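Local coordinates for protein fructuronate-tagaturonate epimerase UxaE from Cohnella laeviribosi in complex with 1 glycerol (Cohnella laeviribosi, PDB 6IL9) that catalyses the interconversion of fructuronate and tagaturonate, an epimerisation probably carried out at the zinc site of its TIM barrel, at residues A[200-205]-A[240-245]; A[211-216]-A[288-293]; A[282-287]-A[327-332]; A[159-164]-A[271-276]; A[306-309]-A[315-318]. One frame throughout, in Å; residues are numbered along the deposited sequence.

Contact 1: A[200-205]-A[240-245]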
# COMPACT_ATOMS: atom_id res chain seq x y z
N LYS A 200 25.97 -15.06 23.32
CA LYS A 200 25.96 -16.28 24.12
C LYS A 200 25.50 -16.01 25.55
O LYS A 200 24.86 -16.87 26.17
CB LYS A 200 27.35 -16.91 24.11
CG LYS A 200 27.51 -18.08 25.07
CD LYS A 200 27.14 -19.39 24.40
CE LYS A 200 28.37 -20.07 23.84
NZ LYS A 200 29.36 -20.37 24.92
N ARG A 201 25.80 -14.83 26.10
CA ARG A 201 25.42 -14.53 27.48
C ARG A 201 23.93 -14.24 27.60
O ARG A 201 23.25 -14.77 28.48
CB ARG A 201 26.23 -13.35 28.00
CG ARG A 201 27.08 -13.67 29.22
CD ARG A 201 28.40 -12.95 29.15
NE ARG A 201 28.28 -11.57 28.67
CZ ARG A 201 29.17 -10.98 27.88
NH1 ARG A 201 29.00 -9.73 27.48
NH2 ARG A 201 30.24 -11.66 27.49
N LYS A 202 23.42 -13.36 26.74
CA LYS A 202 21.99 -13.08 26.73
C LYS A 202 21.20 -14.34 26.38
O LYS A 202 20.13 -14.59 26.94
CB LYS A 202 21.70 -11.94 25.75
CG LYS A 202 20.23 -11.58 25.56
CD LYS A 202 19.45 -11.57 26.88
CE LYS A 202 18.01 -12.01 26.63
NZ LYS A 202 17.78 -13.44 26.99
N TYR A 203 21.74 -15.16 25.46
CA TYR A 203 21.08 -16.41 25.10
C TYR A 203 20.95 -17.34 26.31
O TYR A 203 19.94 -18.04 26.46
CB TYR A 203 21.86 -17.10 23.98
CG TYR A 203 21.30 -18.44 23.53
CD1 TYR A 203 20.26 -18.50 22.61
CD2 TYR A 203 21.81 -19.64 24.01
CE1 TYR A 203 19.74 -19.72 22.20
CE2 TYR A 203 21.31 -20.86 23.60
CZ TYR A 203 20.27 -20.89 22.69
OH TYR A 203 19.77 -22.10 22.29
N GLU A 204 21.96 -17.35 27.18
CA GLU A 204 21.94 -18.28 28.30
C GLU A 204 20.95 -17.88 29.39
O GLU A 204 20.62 -18.70 30.24
CB GLU A 204 23.34 -18.43 28.90
CG GLU A 204 24.32 -19.20 28.02
CD GLU A 204 24.14 -20.70 28.07
OE1 GLU A 204 25.08 -21.42 27.65
OE2 GLU A 204 23.08 -21.17 28.55
N GLU A 205 20.46 -16.63 29.37
CA GLU A 205 19.40 -16.22 30.29
C GLU A 205 18.02 -16.74 29.87
O GLU A 205 17.07 -16.60 30.64
CB GLU A 205 19.37 -14.70 30.41
CG GLU A 205 20.71 -14.10 30.79
CD GLU A 205 20.63 -12.62 31.10
OE1 GLU A 205 21.54 -12.12 31.79
OE2 GLU A 205 19.66 -11.97 30.67
N ASP A 240 20.10 -15.50 16.13
CA ASP A 240 18.77 -15.53 15.52
C ASP A 240 17.67 -15.62 16.58
O ASP A 240 16.66 -14.92 16.48
CB ASP A 240 18.65 -16.71 14.56
CG ASP A 240 19.24 -16.42 13.19
OD1 ASP A 240 19.47 -15.24 12.88
OD2 ASP A 240 19.47 -17.39 12.44
N VAL A 241 17.85 -16.48 17.58
CA VAL A 241 16.85 -16.59 18.64
C VAL A 241 16.70 -15.26 19.38
O VAL A 241 15.58 -14.79 19.62
CB VAL A 241 17.22 -17.75 19.60
CG1 VAL A 241 16.26 -17.79 20.80
CG2 VAL A 241 17.20 -19.08 18.86
N LEU A 242 17.82 -14.62 19.72
CA LEU A 242 17.74 -13.36 20.46
C LEU A 242 17.07 -12.26 19.64
O LEU A 242 16.30 -11.46 20.18
CB LEU A 242 19.13 -12.92 20.89
CG LEU A 242 19.80 -13.82 21.93
CD1 LEU A 242 21.20 -13.30 22.25
CD2 LEU A 242 18.95 -13.87 23.19
N VAL A 243 17.36 -12.20 18.34
CA VAL A 243 16.84 -11.11 17.52
C VAL A 243 15.35 -11.28 17.28
O VAL A 243 14.59 -10.30 17.28
CB VAL A 243 17.63 -11.02 16.20
CG1 VAL A 243 16.99 -9.97 15.28
CG2 VAL A 243 19.09 -10.67 16.47
N TYR A 244 14.89 -12.52 17.06
CA TYR A 244 13.59 -12.76 16.47
C TYR A 244 12.57 -13.46 17.37
O TYR A 244 11.38 -13.44 17.04
CB TYR A 244 13.74 -13.59 15.18
CG TYR A 244 14.45 -12.84 14.08
CD1 TYR A 244 13.79 -11.85 13.35
CD2 TYR A 244 15.78 -13.08 13.79
CE1 TYR A 244 14.44 -11.14 12.36
CE2 TYR A 244 16.45 -12.38 12.79
CZ TYR A 244 15.77 -11.41 12.08
OH TYR A 244 16.41 -10.70 11.10
N ARG A 245 12.98 -14.07 18.49
CA ARG A 245 12.05 -14.92 19.24
C ARG A 245 10.83 -14.13 19.71
O ARG A 245 9.69 -14.59 19.58
CB ARG A 245 12.73 -15.57 20.45
CG ARG A 245 11.75 -16.37 21.30
CD ARG A 245 12.41 -17.09 22.46
NE ARG A 245 11.46 -17.31 23.56
CZ ARG A 245 10.54 -18.27 23.59
NH1 ARG A 245 10.42 -19.14 22.58
NH2 ARG A 245 9.72 -18.37 24.63
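A first torsion of -67° sets CG of Leu-242 beside its own backbone N, while one of 176° turns CG of Lys-202 to the carbonyl side, and the forked end of the leucine thereby meets the stem of the lysine. The example is a helix crossing in the outer layer of this TIM-barrel enzyme, between helix 196-204 and helix 234-259. The axes of the two short segments approach to 9.9 Å and run at 61° to each other, and a handful of side chains bridges them. Leu-242 covers two successive residues with its two methyls. Its CD2 lies 3.5 Å from CG of Lys-202, whereas CD1 comes 3.7 Å from the backbone N of Tyr-203. Beyond CG the lysine chain bends repeatedly and stays close to the leucine, so that NZ ends 4.0 Å from Leu-242 CD2. Shortening this residue to an alanine here would probably uncover that methyl and open a gap at the partly exposed margin of the crossing. Deeper in, the phenol of Tyr-203 is held by a hydrogen bond from its OH to Glu-215 of helix 208-218. Tyr-214 of the same helix packs on Val-241, making this a three-helix junction. Between the tyrosine and the valine the fit is edgewise: CB of Val-241 lies near the plane of the Tyr-203 ring, 4.1 Å from CE1.

Contact 2: A[211-216]-A[288-293]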
# COMPACT_ATOMS: atom_id res chain seq x y z
N ARG A 211 15.82 -23.02 24.96
CA ARG A 211 17.11 -23.34 24.36
C ARG A 211 17.13 -24.77 23.85
O ARG A 211 17.73 -25.05 22.81
CB ARG A 211 18.22 -23.08 25.38
CG ARG A 211 18.37 -21.61 25.71
CD ARG A 211 19.60 -21.35 26.56
NE ARG A 211 19.31 -21.41 27.99
CZ ARG A 211 19.59 -22.46 28.76
NH1 ARG A 211 20.15 -23.54 28.24
NH2 ARG A 211 19.30 -22.42 30.05
N SER A 212 16.45 -25.68 24.54
CA SER A 212 16.38 -27.06 24.05
C SER A 212 15.56 -27.15 22.77
O SER A 212 15.94 -27.87 21.83
CB SER A 212 15.79 -27.96 25.14
OG SER A 212 15.16 -29.10 24.58
N HIS A 213 14.43 -26.43 22.70
CA HIS A 213 13.60 -26.47 21.50
C HIS A 213 14.38 -26.02 20.28
O HIS A 213 14.35 -26.68 19.23
CB HIS A 213 12.35 -25.60 21.69
CG HIS A 213 11.63 -25.28 20.42
ND1 HIS A 213 10.76 -26.16 19.81
CD2 HIS A 213 11.64 -24.17 19.64
CE1 HIS A 213 10.28 -25.61 18.71
NE2 HIS A 213 10.79 -24.41 18.58
N TYR A 214 15.09 -24.90 20.39
CA TYR A 214 15.80 -24.38 19.23
C TYR A 214 17.01 -25.24 18.89
O TYR A 214 17.28 -25.51 17.72
CB TYR A 214 16.21 -22.93 19.46
CG TYR A 214 15.08 -21.98 19.15
CD1 TYR A 214 14.78 -21.64 17.84
CD2 TYR A 214 14.28 -21.46 20.16
CE1 TYR A 214 13.74 -20.79 17.54
CE2 TYR A 214 13.23 -20.61 19.87
CZ TYR A 214 12.97 -20.28 18.56
OH TYR A 214 11.93 -19.42 18.23
N GLU A 215 17.74 -25.70 19.91
CA GLU A 215 18.94 -26.47 19.62
C GLU A 215 18.59 -27.83 19.02
O GLU A 215 19.24 -28.27 18.06
CB GLU A 215 19.79 -26.61 20.89
CG GLU A 215 20.46 -25.30 21.25
CD GLU A 215 20.94 -25.26 22.67
OE1 GLU A 215 21.11 -24.14 23.21
OE2 GLU A 215 21.15 -26.34 23.25
N ALA A 216 17.55 -28.49 19.53
CA ALA A 216 17.15 -29.79 19.00
C ALA A 216 16.67 -29.69 17.55
O ALA A 216 16.75 -30.67 16.80
CB ALA A 216 16.06 -30.41 19.86
N ALA A 288 10.24 -18.43 9.57
CA ALA A 288 9.18 -19.12 8.84
C ALA A 288 8.97 -20.53 9.39
O ALA A 288 7.84 -20.96 9.61
CB ALA A 288 9.51 -19.18 7.35
N SER A 289 10.07 -21.24 9.66
CA SER A 289 9.95 -22.60 10.17
C SER A 289 9.21 -22.63 11.49
O SER A 289 8.39 -23.52 11.74
CB SER A 289 11.35 -23.21 10.32
OG SER A 289 11.26 -24.57 10.65
N GLU A 290 9.48 -21.66 12.36
CA GLU A 290 8.79 -21.62 13.65
C GLU A 290 7.32 -21.33 13.48
O GLU A 290 6.48 -21.92 14.17
CB GLU A 290 9.43 -20.58 14.56
CG GLU A 290 10.81 -20.96 15.03
CD GLU A 290 10.83 -22.31 15.70
OE1 GLU A 290 10.25 -22.45 16.81
OE2 GLU A 290 11.42 -23.24 15.12
N LEU A 291 6.98 -20.38 12.61
CA LEU A 291 5.58 -20.04 12.40
C LEU A 291 4.83 -21.19 11.76
O LEU A 291 3.72 -21.54 12.19
CB LEU A 291 5.48 -18.80 11.52
CG LEU A 291 6.08 -17.54 12.13
CD1 LEU A 291 6.09 -16.46 11.09
CD2 LEU A 291 5.27 -17.13 13.34
N ILE A 292 5.40 -21.77 10.71
CA ILE A 292 4.71 -22.86 10.02
C ILE A 292 4.56 -24.05 10.96
O ILE A 292 3.52 -24.73 10.97
CB ILE A 292 5.46 -23.20 8.72
CG1 ILE A 292 5.55 -21.97 7.81
CG2 ILE A 292 4.76 -24.29 7.99
CD1 ILE A 292 4.22 -21.47 7.32
N GLY A 293 5.55 -24.27 11.82
CA GLY A 293 5.43 -25.32 12.83
C GLY A 293 4.29 -25.10 13.81
O GLY A 293 3.76 -26.05 14.37
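His-213 and Glu-290 reach for each other from opposite directions, one from helix 208-218 and the other from helix 281-293, and join in a histidine-carboxylate hydrogen bond. NE2 of His-213 donates to OE1 of Glu-290 over 2.7 Å, and the bond is nearly straight at 169°. The oxygen is met on its syn side, and the imidazole and carboxylate planes stand 72° apart. Tyr-214 flanks the glutamate: its OH lies 3.7 Å from CG of Glu-290, and its CE1 is 3.8 Å from the carboxylate carbon CD. A bend at chi2 (-55°) brings the short acidic chain round to both neighbours. In the next shell, OE2 of Glu-290 forms a salt bridge with Lys-217 and a hydrogen bond with the hydroxyl of Tyr-218, while Tyr-214 rests on Ile-248 of helix 234-259. Were Glu-290 a leucine, His-213 would probably lose its acceptor and Lys-217 the opposite charge it now meets. A buried carboxylate is thus gripped through both oxygens, and its negative charge, if kept, is likely to favour the protonated form of His-213 while being balanced by the lysine.

Contact 3: A[282-287]-A[327-332]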
# COMPACT_ATOMS: atom_id res chain seq x y z
N GLY A 282 19.07 -16.93 6.32
CA GLY A 282 19.01 -17.96 7.35
C GLY A 282 18.08 -17.60 8.50
O GLY A 282 17.40 -18.47 9.05
N SER A 283 18.04 -16.32 8.88
CA SER A 283 17.09 -15.89 9.91
C SER A 283 15.66 -16.00 9.40
O SER A 283 14.76 -16.42 10.14
CB SER A 283 17.40 -14.45 10.32
OG SER A 283 18.77 -14.30 10.64
N HIS A 284 15.45 -15.62 8.14
CA HIS A 284 14.15 -15.78 7.50
C HIS A 284 13.67 -17.23 7.57
O HIS A 284 12.52 -17.50 7.94
CB HIS A 284 14.29 -15.29 6.05
CG HIS A 284 13.08 -15.50 5.19
ND1 HIS A 284 13.12 -15.30 3.82
CD2 HIS A 284 11.81 -15.86 5.47
CE1 HIS A 284 11.93 -15.53 3.31
NE2 HIS A 284 11.12 -15.88 4.28
N PHE A 285 14.55 -18.18 7.26
CA PHE A 285 14.20 -19.59 7.36
C PHE A 285 13.74 -19.94 8.77
O PHE A 285 12.74 -20.64 8.96
CB PHE A 285 15.39 -20.47 6.97
CG PHE A 285 15.09 -21.94 7.04
CD1 PHE A 285 14.46 -22.59 5.98
CD2 PHE A 285 15.41 -22.68 8.17
CE1 PHE A 285 14.18 -23.94 6.04
CE2 PHE A 285 15.12 -24.02 8.24
CZ PHE A 285 14.50 -24.66 7.17
N LEU A 286 14.48 -19.49 9.79
CA LEU A 286 14.12 -19.85 11.16
C LEU A 286 12.76 -19.27 11.54
O LEU A 286 11.92 -19.97 12.13
CB LEU A 286 15.20 -19.36 12.13
CG LEU A 286 14.95 -19.66 13.61
CD1 LEU A 286 16.25 -20.12 14.27
CD2 LEU A 286 14.44 -18.42 14.32
N VAL A 287 12.52 -18.00 11.21
CA VAL A 287 11.24 -17.38 11.52
C VAL A 287 10.10 -18.15 10.87
O VAL A 287 9.13 -18.53 11.52
CB VAL A 287 11.24 -15.90 11.09
CG1 VAL A 287 9.82 -15.30 11.19
CG2 VAL A 287 12.24 -15.10 11.92
N ALA A 327 17.66 -14.83 -4.18
CA ALA A 327 17.53 -16.22 -4.60
C ALA A 327 17.16 -17.12 -3.42
O ALA A 327 16.26 -17.96 -3.53
CB ALA A 327 18.82 -16.70 -5.26
N VAL A 328 17.84 -16.94 -2.28
CA VAL A 328 17.56 -17.76 -1.11
C VAL A 328 16.23 -17.38 -0.48
O VAL A 328 15.43 -18.25 -0.12
CB VAL A 328 18.71 -17.66 -0.09
CG1 VAL A 328 18.54 -18.73 0.98
CG2 VAL A 328 20.04 -17.83 -0.80
N HIS A 329 15.98 -16.07 -0.32
CA HIS A 329 14.70 -15.60 0.22
C HIS A 329 13.54 -16.18 -0.56
O HIS A 329 12.55 -16.64 0.02
CB HIS A 329 14.61 -14.07 0.17
CG HIS A 329 15.43 -13.36 1.20
ND1 HIS A 329 15.37 -13.68 2.54
CD2 HIS A 329 16.28 -12.32 1.10
CE1 HIS A 329 16.17 -12.87 3.22
NE2 HIS A 329 16.74 -12.04 2.36
N ALA A 330 13.64 -16.16 -1.90
CA ALA A 330 12.55 -16.67 -2.74
C ALA A 330 12.40 -18.17 -2.59
O ALA A 330 11.28 -18.70 -2.65
CB ALA A 330 12.81 -16.33 -4.21
N ALA A 331 13.51 -18.89 -2.42
CA ALA A 331 13.45 -20.34 -2.23
C ALA A 331 12.79 -20.69 -0.90
O ALA A 331 12.05 -21.68 -0.81
CB ALA A 331 14.86 -20.94 -2.31
N ILE A 332 13.06 -19.90 0.14
CA ILE A 332 12.43 -20.12 1.44
C ILE A 332 10.92 -19.92 1.34
O ILE A 332 10.14 -20.72 1.85
CB ILE A 332 13.04 -19.19 2.49
CG1 ILE A 332 14.51 -19.57 2.73
CG2 ILE A 332 12.22 -19.25 3.80
CD1 ILE A 332 15.31 -18.44 3.38
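His-284 meets two residues of the neighbouring helix, His-329 at its edge and Ile-332 over one face. This is the tight part of a nearly parallel pairing of helix 281-293 with helix 319-336, two outer helices of the barrel whose short segments run at 12° to each other. The CG2 methyl of Ile-332 makes a CH-pi contact, 3.7 Å from the centroid of the His-284 imidazole and almost on the ring normal. The two histidines meet rim to rim, with planes at 35°, and their ND1 atoms share a hydrogen bond of 3.1 Å. Packing eases toward Phe-285, where CB lies 4.1 Å from CD1 of Ile-332 and the ring, with Ile-332 CG1 near its edge, also meets Phe-223. Looser still is the partly exposed margin: the side chain of Val-328 comes no closer than 5.7 Å to segment 282-287, leaning on His-228. Within the tight part, NE2 of His-284 bonds to the hydroxyl of Tyr-338, which leaves both ring nitrogens engaged. Because one ND1 must donate and the other accept, the proton patterns of the two imidazoles are coupled, and full protonation of both at once would probably break the bond between them.

Contact 4: A[159-164]-A[271-276]; sequences GDHLKK and SIDETL. With ZN (zinc ion), chain C.
The zinc site of this TIM barrel lies at the C-terminal ends of its strands, where His-161, at which the chain of strand 156-162 turns a corner, and Asp-273 just beyond strand 267-271 bind one ion from two directions. NE2 of His-161 and OD2 of Asp-273 each stand 2.4 Å from the zinc, water 1 adds a ligand at 2.3 Å, and His-343, following strand 339-342, completes the protein's share. A site of this kind, with a bound glycerol close by that is hydrogen-bonded to Asp-160, is probably where the sugar acid substrate is handled. The backbone of His-161 takes a left-handed conformation (phi 55°). Its ND1 is hydrogen-bonded to Asp-182, a second-shell link that fixes the rotation of the ring and keeps NE2 directed at the metal. Asp-273 is positioned from the other oxygen: Ser-271 OG donates to OD1 over 2.7 Å. With chi1 at 65°, its carboxylate sits between the backbone N and the carbonyl carbon; OD2 makes the metal bond, while OD1 stands farther off, 2.8 Å from the zinc. Glu-274 is a neighbour of the site, not a zinc ligand here. Its OE1 lies 3.3 Å from CE1 of His-161, ring and carboxylate being turned 45° against each other, and water 1 gives its OE2 a weak hydrogen bond. The loop is also braced within itself, as OG1 of Thr-275 donates to the carbonyl O of Ile-272 at 3.1 Å, approaching from above the carbonyl plane.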
# COMPACT_ATOMS: atom_id res chain seq x y z
N GLY A 159 -4.86 -3.56 5.64
CA GLY A 159 -4.55 -2.77 6.81
C GLY A 159 -3.05 -2.79 7.00
O GLY A 159 -2.50 -3.74 7.56
N ASP A 160 -2.38 -1.76 6.49
CA ASP A 160 -0.94 -1.79 6.32
C ASP A 160 -0.25 -1.33 7.59
O ASP A 160 -0.72 -0.42 8.27
CB ASP A 160 -0.56 -0.88 5.15
CG ASP A 160 0.91 -0.92 4.81
OD1 ASP A 160 1.57 -1.93 5.11
OD2 ASP A 160 1.40 0.08 4.25
N HIS A 161 0.87 -1.99 7.92
CA HIS A 161 1.73 -1.59 9.04
C HIS A 161 0.98 -1.48 10.36
O HIS A 161 1.15 -0.51 11.11
CB HIS A 161 2.41 -0.25 8.74
CG HIS A 161 3.72 -0.39 8.06
ND1 HIS A 161 4.83 -0.92 8.68
CD2 HIS A 161 4.12 -0.04 6.82
CE1 HIS A 161 5.85 -0.92 7.84
NE2 HIS A 161 5.45 -0.37 6.71
N LEU A 162 0.15 -2.48 10.64
CA LEU A 162 -0.57 -2.51 11.92
C LEU A 162 0.34 -3.00 13.04
O LEU A 162 1.11 -3.95 12.87
CB LEU A 162 -1.80 -3.41 11.82
CG LEU A 162 -2.82 -3.17 10.70
CD1 LEU A 162 -3.87 -4.27 10.73
CD2 LEU A 162 -3.47 -1.81 10.80
N LYS A 163 0.23 -2.35 14.20
CA LYS A 163 1.05 -2.64 15.37
C LYS A 163 0.21 -2.88 16.62
O LYS A 163 0.57 -3.71 17.45
CB LYS A 163 2.03 -1.48 15.66
CG LYS A 163 3.07 -1.24 14.57
CD LYS A 163 3.98 -0.06 14.92
CE LYS A 163 4.55 0.60 13.66
NZ LYS A 163 4.47 2.09 13.69
N LYS A 164 -0.90 -2.16 16.77
CA LYS A 164 -1.68 -2.18 17.99
C LYS A 164 -2.92 -3.05 17.80
O LYS A 164 -3.54 -3.02 16.73
CB LYS A 164 -2.09 -0.76 18.40
CG LYS A 164 -0.92 0.17 18.62
CD LYS A 164 -1.34 1.38 19.44
CE LYS A 164 -0.14 2.03 20.13
NZ LYS A 164 0.73 1.04 20.83
N SER A 271 5.45 -8.38 8.51
CA SER A 271 6.33 -7.32 8.05
C SER A 271 7.46 -7.14 9.06
O SER A 271 7.21 -6.90 10.25
CB SER A 271 5.55 -6.02 7.84
OG SER A 271 6.36 -4.87 8.00
N ILE A 272 8.69 -7.28 8.59
CA ILE A 272 9.86 -6.95 9.39
C ILE A 272 10.81 -6.13 8.52
O ILE A 272 12.03 -6.22 8.65
CB ILE A 272 10.54 -8.23 9.93
CG1 ILE A 272 10.85 -9.21 8.80
CG2 ILE A 272 9.67 -8.90 10.99
CD1 ILE A 272 11.48 -10.48 9.26
N ASP A 273 10.23 -5.31 7.63
CA ASP A 273 11.03 -4.56 6.66
C ASP A 273 11.51 -3.22 7.18
O ASP A 273 12.39 -2.61 6.55
CB ASP A 273 10.24 -4.35 5.36
CG ASP A 273 9.04 -3.47 5.56
OD1 ASP A 273 8.00 -3.99 6.05
OD2 ASP A 273 9.12 -2.28 5.21
N GLU A 274 10.95 -2.73 8.29
CA GLU A 274 11.42 -1.50 8.91
C GLU A 274 12.33 -1.79 10.10
O GLU A 274 12.21 -1.17 11.16
CB GLU A 274 10.24 -0.62 9.32
CG GLU A 274 9.21 -0.50 8.20
CD GLU A 274 8.62 0.89 8.07
OE1 GLU A 274 7.95 1.35 9.02
OE2 GLU A 274 8.81 1.52 7.00
N THR A 275 13.25 -2.74 9.92
CA THR A 275 14.27 -3.10 10.90
C THR A 275 15.56 -2.37 10.56
O THR A 275 15.81 -2.02 9.40
CB THR A 275 14.48 -4.62 10.90
OG1 THR A 275 13.27 -5.26 11.31
CG2 THR A 275 15.58 -5.04 11.85
N LEU A 276 16.39 -2.13 11.58
CA LEU A 276 17.71 -1.56 11.30
C LEU A 276 18.66 -2.60 10.73
O LEU A 276 19.52 -2.27 9.91
CB LEU A 276 18.30 -0.93 12.56
CG LEU A 276 19.60 -0.15 12.34
CD1 LEU A 276 19.35 1.11 11.50
CD2 LEU A 276 20.26 0.21 13.66
ZN ZN C . 6.83 -1.58 5.21
O HOH W 1 7.16 0.45 4.17

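Contact 5: A[306-309]-A[315-318]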
# COMPACT_ATOMS: atom_id res chain seq x y z
N ILE A 306 19.02 -6.78 1.96
CA ILE A 306 20.33 -6.15 1.94
C ILE A 306 20.29 -4.90 1.07
O ILE A 306 19.61 -4.87 0.03
CB ILE A 306 21.39 -7.16 1.47
CG1 ILE A 306 22.78 -6.61 1.73
CG2 ILE A 306 21.18 -7.52 0.01
CD1 ILE A 306 23.14 -6.59 3.19
N GLY A 307 20.98 -3.84 1.50
CA GLY A 307 20.89 -2.55 0.83
C GLY A 307 19.81 -1.67 1.45
O GLY A 307 19.40 -1.86 2.60
N GLU A 308 19.35 -0.69 0.67
CA GLU A 308 18.30 0.20 1.16
C GLU A 308 17.18 0.38 0.14
O GLU A 308 17.44 0.52 -1.06
CB GLU A 308 18.84 1.58 1.52
CG GLU A 308 19.94 1.57 2.56
CD GLU A 308 20.39 2.98 2.88
OE1 GLU A 308 19.53 3.80 3.25
OE2 GLU A 308 21.60 3.26 2.74
N PHE A 309 15.95 0.40 0.65
CA PHE A 309 14.73 0.66 -0.11
C PHE A 309 14.12 1.93 0.46
O PHE A 309 13.21 1.86 1.29
CB PHE A 309 13.72 -0.52 0.01
CG PHE A 309 13.99 -1.67 -0.91
CD1 PHE A 309 15.12 -2.47 -0.76
CD2 PHE A 309 13.08 -1.99 -1.91
CE1 PHE A 309 15.34 -3.55 -1.62
CE2 PHE A 309 13.29 -3.05 -2.78
CZ PHE A 309 14.43 -3.84 -2.63
N TYR A 315 16.80 1.36 -5.95
CA TYR A 315 17.60 0.63 -4.97
C TYR A 315 18.95 1.29 -4.69
O TYR A 315 19.60 1.83 -5.59
CB TYR A 315 17.83 -0.79 -5.50
CG TYR A 315 18.65 -1.69 -4.60
CD1 TYR A 315 18.13 -2.16 -3.40
CD2 TYR A 315 19.93 -2.10 -4.98
CE1 TYR A 315 18.87 -3.00 -2.58
CE2 TYR A 315 20.67 -2.94 -4.18
CZ TYR A 315 20.13 -3.39 -2.97
OH TYR A 315 20.87 -4.24 -2.15
N ILE A 316 19.38 1.24 -3.43
CA ILE A 316 20.73 1.63 -3.01
C ILE A 316 21.47 0.37 -2.58
O ILE A 316 21.02 -0.34 -1.67
CB ILE A 316 20.72 2.65 -1.86
CG1 ILE A 316 20.13 3.99 -2.30
CG2 ILE A 316 22.13 2.90 -1.36
CD1 ILE A 316 19.78 4.91 -1.13
N GLY A 317 22.62 0.10 -3.20
CA GLY A 317 23.43 -1.01 -2.76
C GLY A 317 24.01 -1.76 -3.94
O GLY A 317 24.10 -1.23 -5.05
N ASP A 318 24.43 -2.99 -3.67
CA ASP A 318 25.10 -3.85 -4.65
C ASP A 318 24.06 -4.85 -5.14
O ASP A 318 23.67 -5.76 -4.40
CB ASP A 318 26.30 -4.54 -3.99
CG ASP A 318 27.03 -5.49 -4.93
OD1 ASP A 318 26.54 -5.78 -6.04
OD2 ASP A 318 28.12 -5.96 -4.54
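A single antiparallel bridge closes the loop between strand 300-302 and helix 319-336, pairing Glu-308 with Ile-316 as a hydrogen-bonded pair. The backbone of Glu-308 gives its N-H to the carbonyl O of Ile-316 at 2.9 Å, and N of Ile-316 answers to O of Glu-308 at 3.1 Å. Over this bridge the two CB atoms of Glu-308 and Ile-316 approach to 4.0 Å, while the acid reaches on to Gln-310 through OE1. A third bond comes from a side chain. With CG swung fully away from the backbone N (chi1 -180°), Tyr-315 lays its ring along segment 306-309, and OH donates to the carbonyl O of Ile-306 at 2.6 Å. That oxygen is in the plane of the phenol ring, though the hydroxyl itself stands above the plane of the carbonyl. Gly-307 leaves the passage clear: a CB on it would fall a clashing 2.1 Å from OH of Tyr-315. The CD1-CE1 edge of the ring meets Phe-309, whose CE1 lies 3.6 Å from CD1 of Tyr-315, with the planes inclined at 68°. Phe-309 also touches Ser-344 and Lys-348, its side chain about 9 Å from the zinc. Asp-318 follows as the N-cap of helix 319-336. The whole is a short hairpin-like excursion in a beta-alpha loop, the element that surrounds the active-site mouth in TIM barrels.

How the contacts relate
Contacts 1, 2 and 3 form one continuous patch of outer helices: contacts 2 and 3 both use helix 281-293, and Asp-240 of contact 1 is probably hydrogen-bonded to Ser-283 of contact 3. Their chemistry nevertheless differs. Contact 1 is apolar packing, partly buried; contact 2 joins a histidine to a buried carboxylate by a hydrogen bond; contact 3, whose touching residues are all buried, sets a histidine pair beside aliphatic packing. Contact 4 joins a barrel strand to a loop and contact 5 lies within a loop, their centres about 19 Å apart. Contact 4, about 12 Å from the chain's centre, is organised by a metal, whereas contact 5 is a surface contact held chiefly by hydrogen bonds to backbone carbonyls.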